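Local coordinates for protein Poly(A) RNA polymerase GLD2 (Rattus norvegicus, PDB 6LBK) that is a poly(A) RNA polymerase that probably adds AMP units from ATP to the 3' ends of selected cytoplasmic mRNAs and a single nucleotide to certain microRNAs, at residues S91-V96 and L112-K117; V182-T187 and V260-V265. The protein carries 1 engineered substitution. All blocks are in the same frame, centred on the assembly; numbering follows the deposited sequence.

How the interactions relate
Interaction 1 and interaction 2 lie side by side, their centres 11 Å apart and on the same side of the chain's centre. Interaction 1 comes first along the chain and is complete before interaction 2 opens. It pairs the edge strand 91-96 with strand 110-116 in the five-stranded palm sheet. Interaction 2 ties residues 182-187 of helix 182-194, which follows the sheet strand 172-178, to loop 260-265, 73 residues later. The two meet where Phe94 and Val96 pack on Ile184, and where Val96 also meets Thr187. Helix 182-194 thus links the sheet beside Asp109 and Asp111, probable magnesium ligands, to the helical part of the enzyme.

Interaction 1. Residues S91-V96 and L112-K117; sequences SRLFLV and LCLVVK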
ATOM      1  N   SER A  91     -19.114  11.550  13.799  1.00 83.44           N
ATOM      2  CA  SER A  91     -18.146  10.686  13.135  1.00 73.97           C
ATOM      3  C   SER A  91     -18.057  11.016  11.654  1.00 70.45           C
ATOM      4  O   SER A  91     -19.039  11.454  11.041  1.00 69.44           O
ATOM      5  CB  SER A  91     -18.509   9.206  13.299  1.00 65.42           C
ATOM      6  OG  SER A  91     -19.675   8.876  12.583  1.00 61.27           O
ATOM      7  N   ARG A  92     -16.869  10.813  11.094  1.00 71.04           N
ATOM      8  CA  ARG A  92     -16.644  10.918   9.658  1.00 77.22           C
ATOM      9  C   ARG A  92     -15.947   9.664   9.135  1.00 72.98           C
ATOM     10  O   ARG A  92     -15.120   9.063   9.823  1.00 77.95           O
ATOM     11  CB  ARG A  92     -15.821  12.159   9.324  1.00 87.76           C
ATOM     12  CG  ARG A  92     -15.963  12.636   7.900  1.00 93.35           C
ATOM     13  CD  ARG A  92     -15.118  13.878   7.674  1.00108.29           C
ATOM     14  NE  ARG A  92     -15.552  15.013   8.495  1.00120.81           N
ATOM     15  CZ  ARG A  92     -14.962  15.410   9.622  1.00126.60           C
ATOM     16  NH1 ARG A  92     -13.895  14.766  10.087  1.00123.33           N
ATOM     17  NH2 ARG A  92     -15.437  16.461  10.285  1.00136.27           N
ATOM     18  N   LEU A  93     -16.225   9.322   7.878  1.00 57.39           N
ATOM     19  CA  LEU A  93     -15.748   8.089   7.262  1.00 54.31           C
ATOM     20  C   LEU A  93     -14.816   8.426   6.100  1.00 55.67           C
ATOM     21  O   LEU A  93     -15.223   9.109   5.147  1.00 53.63           O
ATOM     22  CB  LEU A  93     -16.939   7.276   6.766  1.00 51.11           C
ATOM     23  CG  LEU A  93     -16.688   5.825   6.406  1.00 49.15           C
ATOM     24  CD1 LEU A  93     -15.995   5.228   7.577  1.00 53.27           C
ATOM     25  CD2 LEU A  93     -18.024   5.141   6.131  1.00 49.70           C
ATOM     26  N   PHE A  94     -13.578   7.937   6.163  1.00 54.94           N
ATOM     27  CA  PHE A  94     -12.546   8.291   5.193  1.00 51.78           C
ATOM     28  C   PHE A  94     -12.173   7.100   4.331  1.00 54.58           C
ATOM     29  O   PHE A  94     -11.877   6.020   4.860  1.00 54.69           O
ATOM     30  CB  PHE A  94     -11.292   8.798   5.894  1.00 47.05           C
ATOM     31  CG  PHE A  94     -11.417  10.170   6.431  1.00 49.88           C
ATOM     32  CD1 PHE A  94     -12.081  10.410   7.620  1.00 51.76           C
ATOM     33  CD2 PHE A  94     -10.833  11.225   5.769  1.00 54.09           C
ATOM     34  CE1 PHE A  94     -12.164  11.700   8.127  1.00 56.84           C
ATOM     35  CE2 PHE A  94     -10.927  12.520   6.260  1.00 60.52           C
ATOM     36  CZ  PHE A  94     -11.590  12.761   7.442  1.00 56.98           C
ATOM     37  N   LEU A  95     -12.114   7.306   3.014  1.00 57.31           N
ATOM     38  CA  LEU A  95     -11.416   6.335   2.172  1.00 53.52           C
ATOM     39  C   LEU A  95      -9.925   6.480   2.396  1.00 49.07           C
ATOM     40  O   LEU A  95      -9.414   7.600   2.455  1.00 50.98           O
ATOM     41  CB  LEU A  95     -11.727   6.538   0.697  1.00 54.05           C
ATOM     42  CG  LEU A  95     -12.696   5.517   0.087  1.00 50.53           C
ATOM     43  CD1 LEU A  95     -12.914   5.758  -1.399  1.00 51.98           C
ATOM     44  CD2 LEU A  95     -12.212   4.122   0.324  1.00 43.17           C
ATOM     45  N   VAL A  96      -9.240   5.347   2.565  1.00 50.83           N
ATOM     46  CA  VAL A  96      -7.805   5.286   2.826  1.00 54.32           C
ATOM     47  C   VAL A  96      -7.191   4.123   2.037  1.00 57.04           C
ATOM     48  O   VAL A  96      -7.891   3.245   1.528  1.00 63.65           O
ATOM     49  CB  VAL A  96      -7.535   5.114   4.337  1.00 52.78           C
ATOM     50  CG1 VAL A  96      -8.009   6.325   5.100  1.00 48.14           C
ATOM     51  CG2 VAL A  96      -8.250   3.861   4.862  1.00 49.34           C
ATOM     52  N   LEU A 112     -11.643   1.786   4.783  1.00 42.94           N
ATOM     53  CA  LEU A 112     -12.381   2.875   5.379  1.00 45.63           C
ATOM     54  C   LEU A 112     -11.874   3.075   6.797  1.00 53.21           C
ATOM     55  O   LEU A 112     -11.601   2.112   7.529  1.00 44.36           O
ATOM     56  CB  LEU A 112     -13.910   2.592   5.385  1.00 44.59           C
ATOM     57  CG  LEU A 112     -14.496   2.260   4.020  1.00 43.30           C
ATOM     58  CD1 LEU A 112     -15.847   1.548   4.127  1.00 44.33           C
ATOM     59  CD2 LEU A 112     -14.646   3.528   3.226  1.00 43.16           C
ATOM     60  N   CYS A 113     -11.798   4.330   7.191  1.00 53.41           N
ATOM     61  CA  CYS A 113     -11.330   4.692   8.507  1.00 49.22           C
ATOM     62  C   CYS A 113     -12.409   5.563   9.141  1.00 59.21           C
ATOM     63  O   CYS A 113     -12.705   6.658   8.636  1.00 55.87           O
ATOM     64  CB  CYS A 113     -10.009   5.418   8.398  1.00 46.13           C
ATOM     65  SG  CYS A 113      -9.521   5.972   9.950  1.00 59.99           S
ATOM     66  N   LEU A 114     -12.985   5.070  10.228  1.00 55.94           N
ATOM     67  CA  LEU A 114     -14.065   5.797  10.926  1.00 57.11           C
ATOM     68  C   LEU A 114     -13.442   6.666  12.005  1.00 58.83           C
ATOM     69  O   LEU A 114     -12.742   6.145  12.826  1.00 60.85           O
ATOM     70  CB  LEU A 114     -15.035   4.770  11.499  1.00 53.28           C
ATOM     71  CG  LEU A 114     -16.227   5.327  12.256  1.00 64.60           C
ATOM     72  CD1 LEU A 114     -17.077   6.195  11.361  1.00 65.85           C
ATOM     73  CD2 LEU A 114     -17.055   4.204  12.829  1.00 64.27           C
ATOM     74  N   VAL A 115     -13.681   7.965  11.930  1.00 58.96           N
ATOM     75  CA  VAL A 115     -13.138   8.915  12.930  1.00 64.76           C
ATOM     76  C   VAL A 115     -14.271   9.328  13.857  1.00 71.28           C
ATOM     77  O   VAL A 115     -15.212   9.964  13.399  1.00 77.51           O
ATOM     78  CB  VAL A 115     -12.568  10.149  12.237  1.00 63.02           C
ATOM     79  CG1 VAL A 115     -11.654  10.897  13.171  1.00 63.11           C
ATOM     80  CG2 VAL A 115     -11.823   9.742  10.993  1.00 69.54           C
ATOM     81  N   VAL A 116     -14.104   9.011  15.130  1.00 74.35           N
ATOM     82  CA  VAL A 116     -15.110   9.289  16.179  1.00 69.16           C
ATOM     83  C   VAL A 116     -14.428  10.188  17.181  1.00 74.35           C
ATOM     84  O   VAL A 116     -13.378   9.806  17.641  1.00 73.40           O
ATOM     85  CB  VAL A 116     -15.490   7.967  16.841  1.00 67.39           C
ATOM     86  CG1 VAL A 116     -16.297   8.193  18.085  1.00 71.99           C
ATOM     87  CG2 VAL A 116     -16.233   7.078  15.878  1.00 63.40           C
ATOM     88  N   LYS A 117     -15.046  11.313  17.508  1.00 88.10           N
ATOM     89  CA  LYS A 117     -14.451  12.282  18.466  1.00110.79           C
ATOM     90  C   LYS A 117     -14.657  11.798  19.903  1.00108.23           C
ATOM     91  O   LYS A 117     -13.640  11.675  20.600  1.00107.81           O
ATOM     92  CB  LYS A 117     -15.008  13.676  18.166  1.00126.33           C
ATOM     93  CG  LYS A 117     -15.071  13.977  16.673  1.00124.93           C
ATOM     94  CD  LYS A 117     -15.376  15.405  16.294  1.00124.50           C
ATOM     95  CE  LYS A 117     -15.736  15.543  14.833  1.00111.26           C
ATOM     96  NZ  LYS A 117     -15.621  16.946  14.385  1.00111.91           N
TER
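The palm sheet of the nucleotidyltransferase fold has its edge here: strand 91-96 runs antiparallel to strand 110-116, with hydrogen-bonded pairs at Arg92-Val115 and Phe94-Cys113. Arg92 N donates to Val115 O at 3.0 Å, and Val115 N returns a nearly straight bond to Arg92 O at 2.8 Å (174° at the hydrogen). Phe94 and Cys113 exchange a second pair of backbone bonds.

Between these rungs Leu93, Leu95, Leu112 and Leu114 turn to the buried face, where helix 67-85 packs on Leu93 and Leu114, and helix 128-144 on Leu114. Leucines suit this buried face because their branches reach one another across the strands. Leu93 has CG anti to its own backbone N (chi1 -165°), which, with chi2 at 52°, sends CD1 toward Leu112 CB at 4.0 Å and Leu114 CD1 at 4.1 Å. Leu95 CD2 meets Leu112 CD2 at 3.8 Å, branch against branch.

The other face carries Phe94, Cys113 and Val115, and helix 182-194 lies over it through Ile184; Val96, at the end of the segment, also meets Ile184. Val96 lays CG1 against Cys113 CB at 4.0 Å, close to Asp111, which with Asp109 is expected by similarity to hold the catalytic magnesium. Asp111 directly precedes Leu112 on strand 110-116, which pairs with 91-96 on one edge and 172-178 on the other. Phe94 reaches diagonally past its partner Cys113 to Val115, the ring lying against a methyl of the beta-branched chain. Cys113 O lies at the ring's edge, near its plane, while Val115 CG2 approaches the ring obliquely, 3.4 Å from Phe94 CD1.

Interaction 2. Residues V182-T187 and V260-V265; sequences VGIRNT and VQLHLV
The polar part of this contact rests on Arg185, whose guanidinium grips the carbonyl of Val260 end-on with two nitrogens. Arg185 NH2 reaches Val260 O at a short 2.5 Å, nearly in line with the C=O bond, while Arg185 NH1 reaches the same Val260 O at 2.9 Å in a more bent bond (131° at the hydrogen). The oxygen lies in the guanidinium plane, and two bonds to one acceptor would restrict the rotation of the group. An arginine suits the place because its chain, extended from CG to NE, spans from helix to loop.

Aliphatic groups pack against the guanidinium from one side. Leu262 CD2 sits over that face of the Arg185 group, 3.2 Å above the plane and toward its rim, and Val265 CG2 comes to Arg185 NH1 at 3.2 Å. Ile184 CD1 adds a looser, apolar touch on Leu262 CD1 at 4.3 Å. An alanine in place of Arg185 would probably leave Val260 O without these two donors and take away the group that Leu262 CD2 and Val265 CG2 pack on.

In the fold, loop 260-265 joins helices 253-256 and 268-271, whereas Ile184 on helix 182-194 also packs against Phe94 and Val96 of strand 91-96 and against Cys113 and Val115 of strand 110-116.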
ATOM      1  N   VAL A 182      -3.565   7.263  11.310  1.00 70.76           N
ATOM      2  CA  VAL A 182      -2.313   7.296  10.555  1.00 69.74           C
ATOM      3  C   VAL A 182      -2.527   6.847   9.109  1.00 70.05           C
ATOM      4  O   VAL A 182      -1.887   7.366   8.180  1.00 68.38           O
ATOM      5  CB  VAL A 182      -1.230   6.456  11.271  1.00 74.80           C
ATOM      6  CG1 VAL A 182      -1.607   4.992  11.315  1.00 77.03           C
ATOM      7  CG2 VAL A 182       0.109   6.612  10.572  1.00 72.42           C
ATOM      8  N   GLY A 183      -3.474   5.933   8.887  1.00 63.85           N
ATOM      9  CA  GLY A 183      -3.772   5.498   7.533  1.00 52.80           C
ATOM     10  C   GLY A 183      -4.303   6.612   6.647  1.00 65.23           C
ATOM     11  O   GLY A 183      -4.080   6.596   5.434  1.00 63.79           O
ATOM     12  N   ILE A 184      -5.015   7.594   7.230  1.00 61.30           N
ATOM     13  CA  ILE A 184      -5.366   8.787   6.460  1.00 65.14           C
ATOM     14  C   ILE A 184      -4.101   9.549   6.063  1.00 71.67           C
ATOM     15  O   ILE A 184      -3.883   9.843   4.875  1.00 73.60           O
ATOM     16  CB  ILE A 184      -6.360   9.681   7.225  1.00 70.27           C
ATOM     17  CG1 ILE A 184      -7.718   8.988   7.447  1.00 66.26           C
ATOM     18  CG2 ILE A 184      -6.546  11.009   6.495  1.00 74.05           C
ATOM     19  CD1 ILE A 184      -8.581   9.666   8.463  1.00 71.05           C
ATOM     20  N   ARG A 185      -3.198   9.789   7.024  1.00 67.66           N
ATOM     21  CA  ARG A 185      -1.997  10.571   6.716  1.00 71.80           C
ATOM     22  C   ARG A 185      -1.154   9.908   5.627  1.00 78.88           C
ATOM     23  O   ARG A 185      -0.861  10.517   4.584  1.00 88.10           O
ATOM     24  CB  ARG A 185      -1.159  10.793   7.974  1.00 68.71           C
ATOM     25  CG  ARG A 185      -1.930  11.516   9.058  1.00 75.91           C
ATOM     26  CD  ARG A 185      -1.052  12.302   9.994  1.00 71.13           C
ATOM     27  NE  ARG A 185      -1.919  13.078  10.874  1.00 77.49           N
ATOM     28  CZ  ARG A 185      -2.381  14.288  10.584  1.00 84.22           C
ATOM     29  NH1 ARG A 185      -2.046  14.874   9.444  1.00 94.43           N
ATOM     30  NH2 ARG A 185      -3.184  14.907  11.426  1.00 83.77           N
ATOM     31  N   ASN A 186      -0.825   8.632   5.802  1.00 66.34           N
ATOM     32  CA  ASN A 186       0.076   8.059   4.818  1.00 67.41           C
ATOM     33  C   ASN A 186      -0.610   7.859   3.478  1.00 62.30           C
ATOM     34  O   ASN A 186       0.083   7.894   2.450  1.00 50.53           O
ATOM     35  CB  ASN A 186       0.709   6.764   5.331  1.00 62.58           C
ATOM     36  CG  ASN A 186      -0.302   5.716   5.721  1.00 70.22           C
ATOM     37  OD1 ASN A 186      -1.322   5.529   5.052  1.00 76.27           O
ATOM     38  ND2 ASN A 186      -0.015   5.001   6.809  1.00 66.34           N
ATOM     39  N   THR A 187      -1.964   7.791   3.463  1.00 57.89           N
ATOM     40  CA  THR A 187      -2.656   7.720   2.172  1.00 59.33           C
ATOM     41  C   THR A 187      -2.194   8.845   1.264  1.00 57.72           C
ATOM     42  O   THR A 187      -1.920   8.625   0.075  1.00 56.14           O
ATOM     43  CB  THR A 187      -4.184   7.760   2.326  1.00 56.23           C
ATOM     44  OG1 THR A 187      -4.653   6.501   2.823  1.00 52.34           O
ATOM     45  CG2 THR A 187      -4.830   8.003   0.976  1.00 55.15           C
ATOM     46  N   VAL A 260      -1.326  18.701  10.694  1.00121.60           N
ATOM     47  CA  VAL A 260      -2.312  18.957   9.646  1.00116.43           C
ATOM     48  C   VAL A 260      -3.640  18.304   9.998  1.00110.09           C
ATOM     49  O   VAL A 260      -3.702  17.123  10.362  1.00110.63           O
ATOM     50  CB  VAL A 260      -1.807  18.459   8.285  1.00110.00           C
ATOM     51  CG1 VAL A 260      -2.858  18.717   7.219  1.00103.77           C
ATOM     52  CG2 VAL A 260      -0.489  19.134   7.921  1.00112.32           C
ATOM     53  N   GLN A 261      -4.710  19.081   9.907  1.00108.99           N
ATOM     54  CA  GLN A 261      -6.026  18.552  10.213  1.00108.04           C
ATOM     55  C   GLN A 261      -6.380  17.458   9.228  1.00101.69           C
ATOM     56  O   GLN A 261      -6.195  17.611   8.023  1.00100.57           O
ATOM     57  CB  GLN A 261      -7.076  19.663  10.161  1.00114.14           C
ATOM     58  CG  GLN A 261      -8.112  19.535  11.225  1.00116.47           C
ATOM     59  CD  GLN A 261      -7.601  20.038  12.552  1.00121.83           C
ATOM     60  OE1 GLN A 261      -6.386  20.135  12.761  1.00120.83           O
ATOM     61  NE2 GLN A 261      -8.522  20.385  13.456  1.00125.57           N
ATOM     62  N   LEU A 262      -6.935  16.366   9.749  1.00 98.38           N
ATOM     63  CA  LEU A 262      -7.118  15.173   8.933  1.00 97.14           C
ATOM     64  C   LEU A 262      -7.925  15.489   7.680  1.00105.83           C
ATOM     65  O   LEU A 262      -7.548  15.086   6.568  1.00100.45           O
ATOM     66  CB  LEU A 262      -7.805  14.074   9.753  1.00 93.50           C
ATOM     67  CG  LEU A 262      -7.087  13.475  10.972  1.00 89.76           C
ATOM     68  CD1 LEU A 262      -7.958  12.429  11.649  1.00 88.65           C
ATOM     69  CD2 LEU A 262      -5.736  12.895  10.622  1.00 85.92           C
ATOM     70  N   HIS A 263      -8.995  16.276   7.827  1.00115.06           N
ATOM     71  CA  HIS A 263      -9.879  16.514   6.696  1.00121.71           C
ATOM     72  C   HIS A 263      -9.241  17.405   5.638  1.00124.90           C
ATOM     73  O   HIS A 263      -9.835  17.592   4.571  1.00137.41           O
ATOM     74  CB  HIS A 263     -11.206  17.115   7.164  1.00123.86           C
ATOM     75  CG  HIS A 263     -11.098  18.524   7.650  1.00134.28           C
ATOM     76  ND1 HIS A 263     -11.378  19.606   6.842  1.00141.41           N
ATOM     77  CD2 HIS A 263     -10.745  19.035   8.852  1.00138.92           C
ATOM     78  CE1 HIS A 263     -11.206  20.721   7.527  1.00146.95           C
ATOM     79  NE2 HIS A 263     -10.821  20.403   8.750  1.00145.23           N
ATOM     80  N   LEU A 264      -8.074  17.988   5.918  1.00115.54           N
ATOM     81  CA  LEU A 264      -7.322  18.742   4.924  1.00108.97           C
ATOM     82  C   LEU A 264      -6.031  18.051   4.471  1.00105.05           C
ATOM     83  O   LEU A 264      -5.324  18.607   3.621  1.00116.18           O
ATOM     84  CB  LEU A 264      -7.013  20.152   5.454  1.00112.06           C
ATOM     85  CG  LEU A 264      -8.210  21.097   5.735  1.00123.21           C
ATOM     86  CD1 LEU A 264      -7.873  22.169   6.776  1.00127.73           C
ATOM     87  CD2 LEU A 264      -8.748  21.767   4.458  1.00123.10           C
ATOM     88  N   VAL A 265      -5.710  16.850   4.976  1.00 94.01           N
ATOM     89  CA  VAL A 265      -4.421  16.238   4.632  1.00 90.90           C
ATOM     90  C   VAL A 265      -4.315  16.031   3.125  1.00 92.48           C
ATOM     91  O   VAL A 265      -3.222  16.126   2.543  1.00 87.50           O
ATOM     92  CB  VAL A 265      -4.207  14.925   5.411  1.00 85.01           C
ATOM     93  CG1 VAL A 265      -3.027  14.189   4.877  1.00 89.79           C
ATOM     94  CG2 VAL A 265      -3.969  15.219   6.873  1.00 94.02           C
TER